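Local coordinates for protein alpha-L-arabinofuranosidase B (Aspergillus kawachii, PDB 6SXT) that hydrolyses terminal non-reducing alpha-L-arabinofuranosyl residues from arabinoxylan, arabinan and arabinogalactan, and so takes part in the breakdown of plant hemicellulose, at residues Ser20-Leu25 and Ala110-Asn115; Asn81-Thr86 and Gly272-Gly277; Val16-His19 and Ala24-Ser27. One frame throughout, in Å; residues are numbered along the deposited sequence.

Contact 1: residues Ser20-Leu25 and Ala110-Asn115; sequences STTRAL and APVTLN
Leu114 projects from strand 111-114 against Thr22 and Arg23, and the contact across the segments is apolar. The CD2 methyl of Leu114 does most of the touching. It lies against the aliphatic part of Arg23, 3.9 Å from Arg23 CB and 3.8 Å from Arg23 CD. The Arg23 chain is stretched out from CG to NE (chi2 170°, chi3 -179°). Its CB, CG and CD are therefore spread in a row, and the methyl meets all three. The same Leu114 CD2 is 4.0 Å from Thr22 CB, while Leu114 CD1 is 4.1 Å from Thr22 CB. The leucine side chain crosses both partners at about a right angle. Two residues back on the strand, two methyls meet: Thr22 CG2 is 4.2 Å from Val112 CG2.

The contact lies in the catalytic domain, which belongs to the concanavalin-like beta-sandwich clan. Strand 111-114 is part of its large antiparallel sheet. The loop that follows strand 15-20, another member of that sheet, packs on it here, away from the annotated sites.

The polar groups are bonded to other partners. Thr22 OG1 touches the leucine but is hydrogen-bonded to Tyr317 OH. Arg23 NE forms a salt bridge with Glu292 OE1 of strand 288-296, and Arg23 NH1 is hydrogen-bonded to Asn311 OD1. The charged head is thus held beyond the alkyl part that meets Leu114.

Two backbone N-H groups bond to the hydroxyl of Ser20 in the loop. Ser20 OG accepts from Thr22 N at 3.0 Å, an ST turn, and from Arg23 N at 3.1 Å, an ST motif. The bond from Arg23 N is the straighter, with an N-H...O angle of 157°. Ser20 OG is also hydrogen-bonded to Tyr291 O, which ties the bend to strand 288-296.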
loop_
_atom_site.group_PDB
_atom_site.type_symbol
_atom_site.label_atom_id
_atom_site.label_comp_id
_atom_site.label_asym_id
_atom_site.label_seq_id
_atom_site.Cartn_x
_atom_site.Cartn_y
_atom_site.Cartn_z
ATOM N N SER A 20 -2.917 -5.701 12.107
ATOM C CA SER A 20 -1.508 -5.429 11.759
ATOM C C SER A 20 -0.917 -6.634 11.073
ATOM O O SER A 20 -1.114 -7.762 11.545
ATOM C CB SER A 20 -0.648 -5.112 12.993
ATOM O OG SER A 20 0.685 -4.853 12.562
ATOM N N THR A 21 -0.138 -6.387 10.019
ATOM C CA THR A 21 0.668 -7.423 9.377
ATOM C C THR A 21 2.076 -7.432 9.942
ATOM O O THR A 21 2.832 -8.330 9.584
ATOM C CB THR A 21 0.609 -7.305 7.857
ATOM O OG1 THR A 21 1.109 -5.999 7.516
ATOM C CG2 THR A 21 -0.777 -7.516 7.312
ATOM N N THR A 22 2.447 -6.432 10.723
ATOM C CA THR A 22 3.809 -6.326 11.268
ATOM C C THR A 22 3.942 -6.944 12.653
ATOM O O THR A 22 5.023 -7.470 12.942
ATOM C CB THR A 22 4.333 -4.904 11.214
ATOM O OG1 THR A 22 3.521 -4.142 12.097
ATOM C CG2 THR A 22 4.316 -4.357 9.796
ATOM N N ARG A 23 2.952 -6.774 13.526
ATOM C CA ARG A 23 3.138 -7.160 14.944
ATOM C C ARG A 23 1.834 -7.402 15.665
ATOM O O ARG A 23 0.757 -6.912 15.279
ATOM C CB ARG A 23 3.957 -6.108 15.678
ATOM C CG ARG A 23 3.285 -4.747 15.796
ATOM C CD ARG A 23 4.089 -3.880 16.744
ATOM N NE ARG A 23 3.507 -2.565 16.944
ATOM C CZ ARG A 23 3.530 -1.925 18.114
ATOM N NH1 ARG A 23 4.084 -2.459 19.194
ATOM N NH2 ARG A 23 2.958 -0.739 18.185
ATOM N N ALA A 24 1.939 -8.163 16.744
ATOM C CA ALA A 24 0.862 -8.253 17.727
ATOM C C ALA A 24 0.620 -6.903 18.384
ATOM O O ALA A 24 1.611 -6.169 18.681
ATOM C CB ALA A 24 1.270 -9.284 18.787
ATOM N N LEU A 25 -0.642 -6.592 18.655
ATOM C CA LEU A 25 -1.005 -5.311 19.293
ATOM C C LEU A 25 -1.460 -5.514 20.729
ATOM O O LEU A 25 -1.847 -4.535 21.389
ATOM C CB LEU A 25 -2.063 -4.632 18.421
ATOM C CG LEU A 25 -1.559 -4.283 17.026
ATOM C CD1 LEU A 25 -2.695 -3.752 16.183
ATOM C CD2 LEU A 25 -0.413 -3.305 17.063
ATOM N N ALA A 110 5.809 -3.475 1.039
ATOM C CA ALA A 110 6.093 -2.573 2.166
ATOM C C ALA A 110 6.974 -3.261 3.201
ATOM O O ALA A 110 6.603 -3.384 4.368
ATOM C CB ALA A 110 4.819 -2.078 2.769
ATOM N N PRO A 111 8.189 -3.646 2.828
ATOM C CA PRO A 111 9.123 -4.219 3.791
ATOM C C PRO A 111 9.565 -3.144 4.783
ATOM O O PRO A 111 9.847 -1.993 4.411
ATOM C CB PRO A 111 10.319 -4.689 2.966
ATOM C CG PRO A 111 10.296 -3.733 1.753
ATOM C CD PRO A 111 8.816 -3.511 1.481
ATOM N N VAL A 112 9.693 -3.539 6.029
ATOM C CA VAL A 112 10.192 -2.714 7.141
ATOM C C VAL A 112 11.060 -3.600 8.032
ATOM O O VAL A 112 11.024 -4.835 7.877
ATOM C CB VAL A 112 9.060 -2.075 7.955
ATOM C CG1 VAL A 112 8.320 -1.047 7.110
ATOM C CG2 VAL A 112 8.153 -3.155 8.534
ATOM N N THR A 113 11.716 -2.977 8.995
ATOM C CA THR A 113 12.168 -3.687 10.181
ATOM C C THR A 113 11.502 -3.053 11.378
ATOM O O THR A 113 11.269 -1.818 11.385
ATOM C CB THR A 113 13.689 -3.783 10.349
ATOM O OG1 THR A 113 14.240 -2.457 10.346
ATOM C CG2 THR A 113 14.327 -4.641 9.278
ATOM N N LEU A 114 11.197 -3.871 12.367
ATOM C CA LEU A 114 10.738 -3.422 13.707
ATOM C C LEU A 114 11.833 -3.830 14.691
ATOM O O LEU A 114 12.083 -5.064 14.815
ATOM C CB LEU A 114 9.391 -4.052 14.065
ATOM C CG LEU A 114 8.151 -3.310 13.581
ATOM C CD1 LEU A 114 8.049 -3.339 12.065
ATOM C CD2 LEU A 114 6.911 -3.962 14.176
ATOM N N ASN A 115 12.535 -2.843 15.216
ATOM C CA ASN A 115 13.734 -3.060 16.085
ATOM C C ASN A 115 14.673 -4.101 15.453
ATOM O O ASN A 115 15.164 -5.030 16.175
ATOM C CB ASN A 115 13.305 -3.513 17.451
ATOM C CG ASN A 115 14.353 -3.246 18.541
ATOM O OD1 ASN A 115 15.383 -2.597 18.322
ATOM N ND2 ASN A 115 14.070 -3.803 19.695
#

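Contact 2: residues Asn81-Thr86 and Gly272-Gly277; sequences NGNHLT and GAIILG
Asn83 and Leu85 point toward Ile274 and Leu276 of strand 273-276. The loop before strand 86-87 thereby packs on one face of a small antiparallel sheet in the concanavalin-like catalytic domain. Strand 86-87 is the edge of that same sheet, and strand 130-132 runs between it and 273-276.

In sequence order, Gly82 comes first. Its O accepts a weak bond from His84 N and lies 3.6 Å above the plane of the His84 ring, toward the rim. That bond closes an inverse gamma turn centred on Asn83. Asn83 CB is 3.7 Å from Ile274 CD1, the far end of an isoleucine arm whose CD1 is anti to CA (chi2 176°). The Asn83 amide is used elsewhere: ND2 is hydrogen-bonded to Val16 O and to Thr136 O. His84 turns away from the strand, and its ring meets Tyr76 edge-to-face.

Leu85 then spans both strand residues at about a right angle. Ile275, between them, points away and touches Met179 of the inhibitor pocket. One Leu85 methyl, CD2, lies 3.8 Å from Ile274 CG2. The other, Leu85 CD1, is 4.1 Å from both CB and CD2 of Leu276.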
loop_
_atom_site.group_PDB
_atom_site.type_symbol
_atom_site.label_atom_id
_atom_site.label_comp_id
_atom_site.label_asym_id
_atom_site.label_seq_id
_atom_site.Cartn_x
_atom_site.Cartn_y
_atom_site.Cartn_z
ATOM N N ASN A 81 -13.105 -9.914 18.295
ATOM C CA ASN A 81 -14.452 -9.533 17.837
ATOM C C ASN A 81 -14.795 -10.128 16.463
ATOM O O ASN A 81 -15.910 -9.931 16.028
ATOM C CB ASN A 81 -14.659 -8.028 17.853
ATOM C CG ASN A 81 -14.757 -7.444 19.254
ATOM O OD1 ASN A 81 -13.828 -6.812 19.787
ATOM N ND2 ASN A 81 -15.766 -7.873 19.966
ATOM N N GLY A 82 -13.851 -10.739 15.754
ATOM C CA GLY A 82 -14.114 -11.324 14.438
ATOM C C GLY A 82 -14.077 -10.328 13.304
ATOM O O GLY A 82 -14.493 -10.661 12.209
ATOM N N ASN A 83 -13.552 -9.110 13.525
ATOM C CA ASN A 83 -13.633 -8.011 12.545
ATOM C C ASN A 83 -12.498 -8.103 11.521
ATOM O O ASN A 83 -11.822 -7.080 11.251
ATOM C CB ASN A 83 -13.679 -6.651 13.246
ATOM C CG ASN A 83 -14.918 -6.552 14.098
ATOM O OD1 ASN A 83 -15.963 -7.102 13.679
ATOM N ND2 ASN A 83 -14.863 -5.831 15.217
ATOM N N HIS A 84 -12.272 -9.267 10.950
ATOM C CA HIS A 84 -11.167 -9.481 9.988
ATOM C C HIS A 84 -11.452 -8.710 8.703
ATOM O O HIS A 84 -12.615 -8.585 8.262
ATOM C CB HIS A 84 -11.060 -10.968 9.681
ATOM C CG HIS A 84 -11.124 -11.842 10.872
ATOM N ND1 HIS A 84 -10.315 -11.679 11.973
ATOM C CD2 HIS A 84 -11.884 -12.950 11.088
ATOM C CE1 HIS A 84 -10.586 -12.642 12.838
ATOM N NE2 HIS A 84 -11.580 -13.427 12.328
ATOM N N LEU A 85 -10.405 -8.136 8.119
ATOM C CA LEU A 85 -10.516 -7.411 6.844
ATOM C C LEU A 85 -10.221 -8.344 5.676
ATOM O O LEU A 85 -9.182 -9.020 5.663
ATOM C CB LEU A 85 -9.527 -6.249 6.846
ATOM C CG LEU A 85 -9.774 -5.189 7.881
ATOM C CD1 LEU A 85 -8.673 -4.136 7.836
ATOM C CD2 LEU A 85 -11.108 -4.534 7.688
ATOM N N THR A 86 -11.147 -8.396 4.721
ATOM C CA THR A 86 -11.079 -9.250 3.535
ATOM C C THR A 86 -11.241 -8.396 2.265
ATOM O O THR A 86 -11.537 -7.171 2.317
ATOM C CB THR A 86 -12.110 -10.391 3.629
ATOM O OG1 THR A 86 -13.402 -9.785 3.654
ATOM C CG2 THR A 86 -11.849 -11.316 4.795
ATOM N N GLY A 272 -20.704 1.315 11.540
ATOM C CA GLY A 272 -19.903 0.268 12.180
ATOM C C GLY A 272 -19.127 -0.641 11.234
ATOM O O GLY A 272 -18.405 -1.480 11.734
ATOM N N ALA A 273 -19.183 -0.469 9.929
ATOM C CA ALA A 273 -18.354 -1.259 9.003
ATOM C C ALA A 273 -16.907 -0.754 9.136
ATOM O O ALA A 273 -16.724 0.396 9.576
ATOM C CB ALA A 273 -18.837 -1.122 7.585
ATOM N N ILE A 274 -15.959 -1.548 8.661
ATOM C CA ILE A 274 -14.555 -1.130 8.651
ATOM C C ILE A 274 -14.038 -1.166 7.228
ATOM O O ILE A 274 -14.212 -2.194 6.540
ATOM C CB ILE A 274 -13.727 -2.044 9.560
ATOM C CG1 ILE A 274 -14.375 -2.208 10.917
ATOM C CG2 ILE A 274 -12.294 -1.515 9.657
ATOM C CD1 ILE A 274 -13.629 -3.184 11.829
ATOM N N ILE A 275 -13.337 -0.097 6.837
ATOM C CA ILE A 275 -12.707 -0.024 5.495
ATOM C C ILE A 275 -11.210 0.197 5.650
ATOM O O ILE A 275 -10.789 0.799 6.676
ATOM C CB ILE A 275 -13.302 1.078 4.613
ATOM C CG1 ILE A 275 -13.275 2.426 5.319
ATOM C CG2 ILE A 275 -14.683 0.669 4.114
ATOM C CD1 ILE A 275 -13.812 3.609 4.523
ATOM N N LEU A 276 -10.452 -0.247 4.687
ATOM C CA LEU A 276 -9.010 0.050 4.613
ATOM C C LEU A 276 -8.639 0.285 3.149
ATOM O O LEU A 276 -8.811 -0.640 2.327
ATOM C CB LEU A 276 -8.196 -1.090 5.203
ATOM C CG LEU A 276 -6.692 -0.918 4.994
ATOM C CD1 LEU A 276 -6.151 0.333 5.626
ATOM C CD2 LEU A 276 -5.958 -2.127 5.522
ATOM N N GLY A 277 -8.189 1.497 2.836
ATOM C CA GLY A 277 -7.575 1.805 1.530
ATOM C C GLY A 277 -8.525 2.442 0.532
ATOM O O GLY A 277 -8.074 2.775 -0.543
#

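Contact 3: residues Val16-His19 and Ala24-Ser27; sequences VAAH and ALYS
Ala18 sits against two side chains of the returning loop, Leu25 and Tyr26. The strand it belongs to, 15-20, lies in the large antiparallel sheet of the concanavalin-like catalytic domain, and the loop folds back over it within a few residues. Ala18 CB is 4.2 Å from Leu25 CD1 and 4.1 Å from Tyr26 CE1. It approaches the tyrosine ring obliquely. CE1 is the ring atom it meets; Tyr26 CD1, one position nearer the backbone, is 4.9 Å from Ala18 CB. The CB of Tyr26 does not head for the strand. Its CG is anti to the carbonyl carbon (chi1 -63°), and this carries the ring back toward Ala18.

Leu25 CD1 also reaches past the alanine to the backbone of the next residue. It is 3.8 Å from His19 O and 3.9 Å from His19 N. The methyl gets there because CD1 is anti to CA (chi2 174°), which extends the side chain toward the strand. The second methyl, Leu25 CD2, stays farther from segment 16-19. The His19 side chain points away from this contact.

In the next shell, Val294 of strand 288-296 touches both Ala18 and Leu25, and Val16 and Ala17 both face Met295 of that strand in a classic beta bulge. Helix 4-10 lies next to the contact: Cys5, disulfide-bonded to Cys15, touches both Ala18 and Tyr26. Gln78 pairs with the Ala18 backbone, and Ala18 N is hydrogen-bonded to Asp77 OD1.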
loop_
_atom_site.group_PDB
_atom_site.type_symbol
_atom_site.label_atom_id
_atom_site.label_comp_id
_atom_site.label_asym_id
_atom_site.label_seq_id
_atom_site.Cartn_x
_atom_site.Cartn_y
_atom_site.Cartn_z
ATOM N N VAL A 16 -11.843 -2.638 19.703
ATOM C CA VAL A 16 -12.864 -3.540 19.147
ATOM C C VAL A 16 -12.460 -4.080 17.787
ATOM O O VAL A 16 -13.168 -4.934 17.242
ATOM C CB VAL A 16 -14.233 -2.856 19.107
ATOM C CG1 VAL A 16 -14.683 -2.592 20.538
ATOM C CG2 VAL A 16 -14.214 -1.595 18.249
ATOM N N ALA A 17 -11.368 -3.585 17.214
ATOM C CA ALA A 17 -10.782 -4.153 15.988
ATOM C C ALA A 17 -9.317 -3.793 16.047
ATOM O O ALA A 17 -8.990 -2.627 16.365
ATOM C CB ALA A 17 -11.458 -3.585 14.767
ATOM N N ALA A 18 -8.446 -4.732 15.742
ATOM C CA ALA A 18 -6.993 -4.506 15.903
ATOM C C ALA A 18 -6.307 -5.235 14.755
ATOM O O ALA A 18 -6.373 -6.483 14.673
ATOM C CB ALA A 18 -6.536 -5.035 17.245
ATOM N N HIS A 19 -5.705 -4.494 13.865
ATOM C CA HIS A 19 -5.233 -5.036 12.568
ATOM C C HIS A 19 -3.750 -4.705 12.358
ATOM O O HIS A 19 -3.375 -3.526 12.403
ATOM C CB HIS A 19 -5.998 -4.371 11.459
ATOM C CG HIS A 19 -7.458 -4.624 11.484
ATOM N ND1 HIS A 19 -8.378 -3.588 11.575
ATOM C CD2 HIS A 19 -8.140 -5.773 11.422
ATOM C CE1 HIS A 19 -9.593 -4.104 11.561
ATOM N NE2 HIS A 19 -9.509 -5.440 11.449
ATOM N N ALA A 24 1.939 -8.163 16.744
ATOM C CA ALA A 24 0.862 -8.253 17.727
ATOM C C ALA A 24 0.620 -6.903 18.384
ATOM O O ALA A 24 1.611 -6.169 18.681
ATOM C CB ALA A 24 1.270 -9.284 18.787
ATOM N N LEU A 25 -0.642 -6.592 18.655
ATOM C CA LEU A 25 -1.005 -5.311 19.293
ATOM C C LEU A 25 -1.460 -5.514 20.729
ATOM O O LEU A 25 -1.847 -4.535 21.389
ATOM C CB LEU A 25 -2.063 -4.632 18.421
ATOM C CG LEU A 25 -1.559 -4.283 17.026
ATOM C CD1 LEU A 25 -2.695 -3.752 16.183
ATOM C CD2 LEU A 25 -0.413 -3.305 17.063
ATOM N N TYR A 26 -1.504 -6.761 21.172
ATOM C CA TYR A 26 -1.704 -7.145 22.603
ATOM C C TYR A 26 -0.483 -7.930 23.029
ATOM O O TYR A 26 -0.033 -8.796 22.290
ATOM C CB TYR A 26 -2.933 -8.041 22.762
ATOM C CG TYR A 26 -4.275 -7.456 22.410
ATOM C CD1 TYR A 26 -4.720 -7.404 21.106
ATOM C CD2 TYR A 26 -5.142 -7.057 23.412
ATOM C CE1 TYR A 26 -5.963 -6.925 20.790
ATOM C CE2 TYR A 26 -6.397 -6.556 23.105
ATOM C CZ TYR A 26 -6.812 -6.495 21.791
ATOM O OH TYR A 26 -8.061 -6.035 21.481
ATOM N N SER A 27 -0.042 -7.733 24.263
ATOM C CA SER A 27 1.142 -8.446 24.792
ATOM C C SER A 27 0.896 -9.956 24.828
ATOM O O SER A 27 1.880 -10.688 24.713
ATOM C CB SER A 27 1.549 -7.857 26.129
ATOM O OG SER A 27 0.525 -8.126 27.008
#

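From the N terminus, contact 3 comes first. It closes a short loop in which strand 15-20 turns and Ala24-Ser27 folds back over it. Contact 1 starts on that same turn, sharing Ala24 and Leu25, and joins it to strand 111-114 of the same large sheet. Contact 2 opens at Asn81, inside the loop that contact 1 closes, and ends at 272-277, well beyond it, so contacts 1 and 2 cross. Contacts 1 and 2 do not touch. Contacts 2 and 3 do, through Asn83 and Leu85 against Val16 and His19. Segment 81-86 thus touches both strand 15-20 of the large sheet and strand 273-276 of a smaller one.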